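Local coordinates for ancylostoma secreted protein 1 (Necator americanus, PDB 3NT8) that carries two CAP domains in one chain and is probably a secreted protein associated with the transition to parasitism by infective hookworm larvae, at residues Ser116-Ile119 / Glu120-Leu123; Leu314-Lys318 / Asn319-Lys323. All blocks are in the same frame, centred on the assembly; numbering follows the deposited sequence.

In the fold
Contacts 1 and 2 lie at comparable places in the two CAP domains of one chain. Each sits where the chain, having left a strand of the domain's four-stranded mixed sheet (100-107 in the first, 305-311 in the second), enters the next helix, 119-127 or 318-330. Their centres are about 31 Å apart and their nearest atoms about 20 Å, so they do not touch. Contact 1 is peripheral, its centre about 29 Å from that of the chain, whereas contact 2 lies about 8 Å from it. The two helix starts differ: a 3-10 turn runs into the helix in contact 1, and in contact 2 Asp317 caps the start of helix 318-330.

Contact 1 (Ser116-Ile119 / Glu120-Leu123); sequences SVKI and EPTL
Lys118 O and Ile119 O accept the backbone N-H groups of Thr122 and Leu123, four residues on, as the 3-10 turn of Ser116-Lys118 passes into helix 119-127. This is the start of a helix in the first CAP domain, entered from the loop after strand 100-107. The tighter turn is marked by the bond from Ile119 N to Ser116 O, 3.1 Å. Pro121 sits in the first turn with no N-H to offer, and its ring lies against the preceding backbone, Pro121 CD 3.3 Å from Val117 O. One step earlier, a water accepts a hydrogen bond from Glu120 N at 2.7 Å and donates one to Ser116 O, bridging the two ends of the turn. Ile119 sends CG2 anti to its backbone N (CG1 at chi1 -66°), and this methyl of Ile119 lies 4.3 Å from Leu123 CD1, a loose apolar contact one turn along the helix. The buried Ile119 also packs on Asp36 and Phe40 of helix 34-52, while Thr122 rests on Val173 of strand 170-177, so the segment packs on both helix 34-52 and the sheet. Trp106 ties it to strand 100-107, bonding to Thr122 OG1 through NE1 and lying in cation-pi contact with Lys118. Two donors of Thr122 grip Lys118 O. Thr122 N lies 3.2 Å from Lys118 O, 40° out of the carbonyl plane, whereas the hydroxyl, placed beside its own backbone N by a chi1 of -61°, arrives nearly in line with the C=O, Thr122 OG1 to Lys118 O 2.6 Å.

Contact 2 (Leu314-Lys318 / Asn319-Lys323); sequences LKFDK and NKAAK
Phe316 and Lys320 cross at about a right angle, the aromatic ring lying obliquely against the first turn of helix 318-330. Phe316 CE2 comes to 3.5 Å from Lys320 CB, and CZ also reaches the aliphatic part of that lysine. On the same ring, Phe316 CD2 meets the Ala321 methyl, CB, at 3.7 Å, so the phenyl spans two successive helix residues. Phe316 CG stands anti to its own backbone N (chi1 -167°), which swings the ring from the loop toward the helix; Phe316 N is bonded to Thr381 OG1.

Asp317, next in sequence, runs beside the root of Lys320, the two CB atoms 3.8 Å apart. Asp317 OD2 accepts from Lys320 N at 3.0 Å through the anti lone pair, and the bond is nearly straight at 167°. The carboxylate thus takes up an N-H of the first turn that has no i-4 helical carbonyl to bond to, and its negative charge probably suits the positive end of the helix dipole. The other oxygen, Asp317 OD1, is 4.4 Å from Lys320 NZ, opposite charges near each other but not a salt bridge. Asp317 O meanwhile accepts from Ala321 N at 2.7 Å.

Lys318 reaches another part of the fold: NZ bonds to Val374 O, and the lysine makes a cation-pi contact with Phe376, both on strand 369-376. Ala322 packs on Thr240 and Phe241 of helix 235-253. The Asp317 side-chain bond is an N-cap, here opening a helix that packs on the sheet and against helix 235-253, in keeping with the alpha-beta-alpha sandwich of the CAP fold.

Contact 1 (Ser116-Ile119 / Glu120-Leu123)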
loop_
_atom_site.group_PDB
_atom_site.type_symbol
_atom_site.label_atom_id
_atom_site.label_comp_id
_atom_site.label_asym_id
_atom_site.label_seq_id
_atom_site.Cartn_x
_atom_site.Cartn_y
_atom_site.Cartn_z
ATOM N N SER A 116 19.896 22.197 15.338
ATOM C CA SER A 116 18.532 21.948 15.741
ATOM C C SER A 116 17.549 23.038 15.223
ATOM O O SER A 116 16.341 22.789 15.041
ATOM C CB SER A 116 18.492 21.745 17.257
ATOM O OG SER A 116 19.015 22.899 17.924
ATOM N N VAL A 117 18.062 24.230 14.910
ATOM C CA VAL A 117 17.142 25.317 14.481
ATOM C C VAL A 117 16.658 25.165 13.054
ATOM O O VAL A 117 15.734 25.871 12.609
ATOM C CB VAL A 117 17.687 26.739 14.752
ATOM C CG1 VAL A 117 17.979 26.876 16.278
ATOM C CG2 VAL A 117 18.934 27.022 13.892
ATOM N N LYS A 118 17.269 24.207 12.364
ATOM C CA LYS A 118 16.856 23.889 11.019
ATOM C C LYS A 118 15.834 22.760 10.968
ATOM O O LYS A 118 15.396 22.363 9.863
ATOM C CB LYS A 118 18.080 23.559 10.166
ATOM C CG LYS A 118 18.860 24.771 9.746
ATOM C CD LYS A 118 18.159 25.557 8.622
ATOM C CE LYS A 118 18.819 26.873 8.406
ATOM N NZ LYS A 118 18.138 27.600 7.307
ATOM N N ILE A 119 15.435 22.233 12.130
ATOM C CA ILE A 119 14.466 21.147 12.112
ATOM C C ILE A 119 13.077 21.639 11.656
ATOM O O ILE A 119 12.425 20.988 10.860
ATOM C CB ILE A 119 14.340 20.384 13.456
ATOM C CG1 ILE A 119 15.624 19.617 13.804
ATOM C CG2 ILE A 119 13.123 19.385 13.371
ATOM C CD1 ILE A 119 15.558 19.051 15.254
ATOM N N GLU A 120 12.642 22.771 12.158
ATOM C CA GLU A 120 11.316 23.244 11.911
ATOM C C GLU A 120 11.119 23.731 10.481
ATOM O O GLU A 120 10.136 23.385 9.847
ATOM C CB GLU A 120 10.908 24.308 12.953
ATOM C CG GLU A 120 9.350 24.619 12.989
ATOM C CD GLU A 120 8.807 25.476 11.824
ATOM O OE1 GLU A 120 9.554 26.311 11.189
ATOM O OE2 GLU A 120 7.584 25.328 11.559
ATOM N N PRO A 121 12.062 24.540 9.980
ATOM C CA PRO A 121 11.886 24.987 8.623
ATOM C C PRO A 121 12.090 23.855 7.613
ATOM O O PRO A 121 11.571 23.960 6.514
ATOM C CB PRO A 121 12.939 26.125 8.478
ATOM C CG PRO A 121 14.019 25.707 9.433
ATOM C CD PRO A 121 13.184 25.241 10.644
ATOM N N THR A 122 12.856 22.804 7.961
ATOM C CA THR A 122 12.936 21.615 7.081
ATOM C C THR A 122 11.580 20.897 6.958
ATOM O O THR A 122 11.095 20.600 5.854
ATOM C CB THR A 122 13.965 20.582 7.552
ATOM O OG1 THR A 122 15.232 21.215 7.549
ATOM C CG2 THR A 122 14.030 19.381 6.593
ATOM N N LEU A 123 10.992 20.613 8.113
ATOM C CA LEU A 123 9.775 19.855 8.166
ATOM C C LEU A 123 8.591 20.701 7.573
ATOM O O LEU A 123 7.720 20.166 6.850
ATOM C CB LEU A 123 9.524 19.307 9.573
ATOM C CG LEU A 123 10.043 17.862 9.814
ATOM C CD1 LEU A 123 11.539 17.837 9.680
ATOM C CD2 LEU A 123 9.720 17.413 11.170
HETATM O O HOH W 1 13.637 23.715 14.504
#

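Contact 2 (Leu314-Lys318 / Asn319-Lys323)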
loop_
_atom_site.group_PDB
_atom_site.type_symbol
_atom_site.label_atom_id
_atom_site.label_comp_id
_atom_site.label_asym_id
_atom_site.label_seq_id
_atom_site.Cartn_x
_atom_site.Cartn_y
_atom_site.Cartn_z
ATOM N N LEU A 314 13.226 -2.007 -0.688
ATOM C CA LEU A 314 13.778 -3.325 -0.416
ATOM C C LEU A 314 13.270 -3.859 0.869
ATOM O O LEU A 314 13.017 -3.108 1.781
ATOM C CB LEU A 314 15.304 -3.334 -0.404
ATOM C CG LEU A 314 16.011 -3.284 -1.750
ATOM C CD1 LEU A 314 16.109 -1.871 -2.259
ATOM C CD2 LEU A 314 17.410 -3.871 -1.542
ATOM N N LYS A 315 13.075 -5.165 0.922
ATOM C CA LYS A 315 12.582 -5.838 2.130
ATOM C C LYS A 315 11.264 -5.236 2.665
ATOM O O LYS A 315 11.004 -5.179 3.893
ATOM C CB LYS A 315 13.692 -5.941 3.209
ATOM C CG LYS A 315 14.917 -6.788 2.775
ATOM C CD LYS A 315 15.702 -7.258 3.983
ATOM C CE LYS A 315 16.896 -8.158 3.605
ATOM N NZ LYS A 315 17.930 -8.238 4.724
ATOM N N PHE A 316 10.393 -4.850 1.723
ATOM C CA PHE A 316 9.134 -4.161 2.069
ATOM C C PHE A 316 8.212 -5.068 2.840
ATOM O O PHE A 316 8.047 -6.234 2.495
ATOM C CB PHE A 316 8.455 -3.584 0.825
ATOM C CG PHE A 316 7.358 -2.633 1.123
ATOM C CD1 PHE A 316 7.574 -1.501 1.897
ATOM C CD2 PHE A 316 6.085 -2.839 0.583
ATOM C CE1 PHE A 316 6.517 -0.597 2.129
ATOM C CE2 PHE A 316 5.031 -1.952 0.827
ATOM C CZ PHE A 316 5.250 -0.824 1.596
ATOM N N ASP A 317 7.631 -4.560 3.915
ATOM C CA ASP A 317 6.759 -5.387 4.726
ATOM C C ASP A 317 5.848 -6.269 3.830
ATOM O O ASP A 317 5.166 -5.760 2.961
ATOM C CB ASP A 317 5.882 -4.500 5.600
ATOM C CG ASP A 317 5.022 -5.292 6.526
ATOM O OD1 ASP A 317 5.416 -5.486 7.690
ATOM O OD2 ASP A 317 3.957 -5.762 6.096
ATOM N N LYS A 318 5.820 -7.573 4.091
ATOM C CA LYS A 318 5.148 -8.497 3.216
ATOM C C LYS A 318 3.623 -8.225 3.137
ATOM O O LYS A 318 3.050 -8.344 2.049
ATOM C CB LYS A 318 5.453 -9.938 3.616
ATOM C CG LYS A 318 6.882 -10.492 3.263
ATOM C CD LYS A 318 6.918 -12.009 3.634
ATOM C CE LYS A 318 8.280 -12.643 3.771
ATOM N NZ LYS A 318 8.900 -12.771 2.475
ATOM N N ASN A 319 2.983 -7.897 4.268
ATOM C CA ASN A 319 1.555 -7.546 4.297
ATOM C C ASN A 319 1.245 -6.241 3.588
ATOM O O ASN A 319 0.256 -6.160 2.904
ATOM C CB ASN A 319 1.022 -7.474 5.729
ATOM C CG ASN A 319 0.806 -8.830 6.347
ATOM O OD1 ASN A 319 0.080 -9.663 5.791
ATOM N ND2 ASN A 319 1.385 -9.046 7.538
ATOM N N LYS A 320 2.087 -5.216 3.787
ATOM C CA LYS A 320 2.006 -3.968 3.061
ATOM C C LYS A 320 2.187 -4.230 1.552
ATOM O O LYS A 320 1.468 -3.686 0.723
ATOM C CB LYS A 320 3.062 -2.925 3.571
ATOM C CG LYS A 320 2.613 -2.180 4.835
ATOM C CD LYS A 320 3.555 -1.057 5.301
ATOM C CE LYS A 320 3.172 -0.585 6.706
ATOM N NZ LYS A 320 3.595 -1.537 7.805
ATOM N N ALA A 321 3.181 -5.037 1.201
ATOM C CA ALA A 321 3.404 -5.362 -0.219
ATOM C C ALA A 321 2.219 -6.172 -0.780
ATOM O O ALA A 321 1.867 -5.987 -1.901
ATOM C CB ALA A 321 4.670 -6.094 -0.401
ATOM N N ALA A 322 1.561 -6.985 0.026
ATOM C CA ALA A 322 0.453 -7.815 -0.471
ATOM C C ALA A 322 -0.779 -6.905 -0.767
ATOM O O ALA A 322 -1.439 -7.092 -1.769
ATOM C CB ALA A 322 0.109 -8.907 0.523
ATOM N N LYS A 323 -0.981 -5.860 0.056
ATOM C CA LYS A 323 -2.179 -5.049 0.000
ATOM C C LYS A 323 -1.983 -4.076 -1.171
ATOM O O LYS A 323 -2.911 -3.854 -2.001
ATOM C CB LYS A 323 -2.448 -4.317 1.366
ATOM C CG LYS A 323 -3.903 -3.807 1.571
ATOM C CD LYS A 323 -4.086 -2.803 2.719
ATOM C CE LYS A 323 -5.501 -2.161 2.701
ATOM N NZ LYS A 323 -6.678 -3.153 2.636
#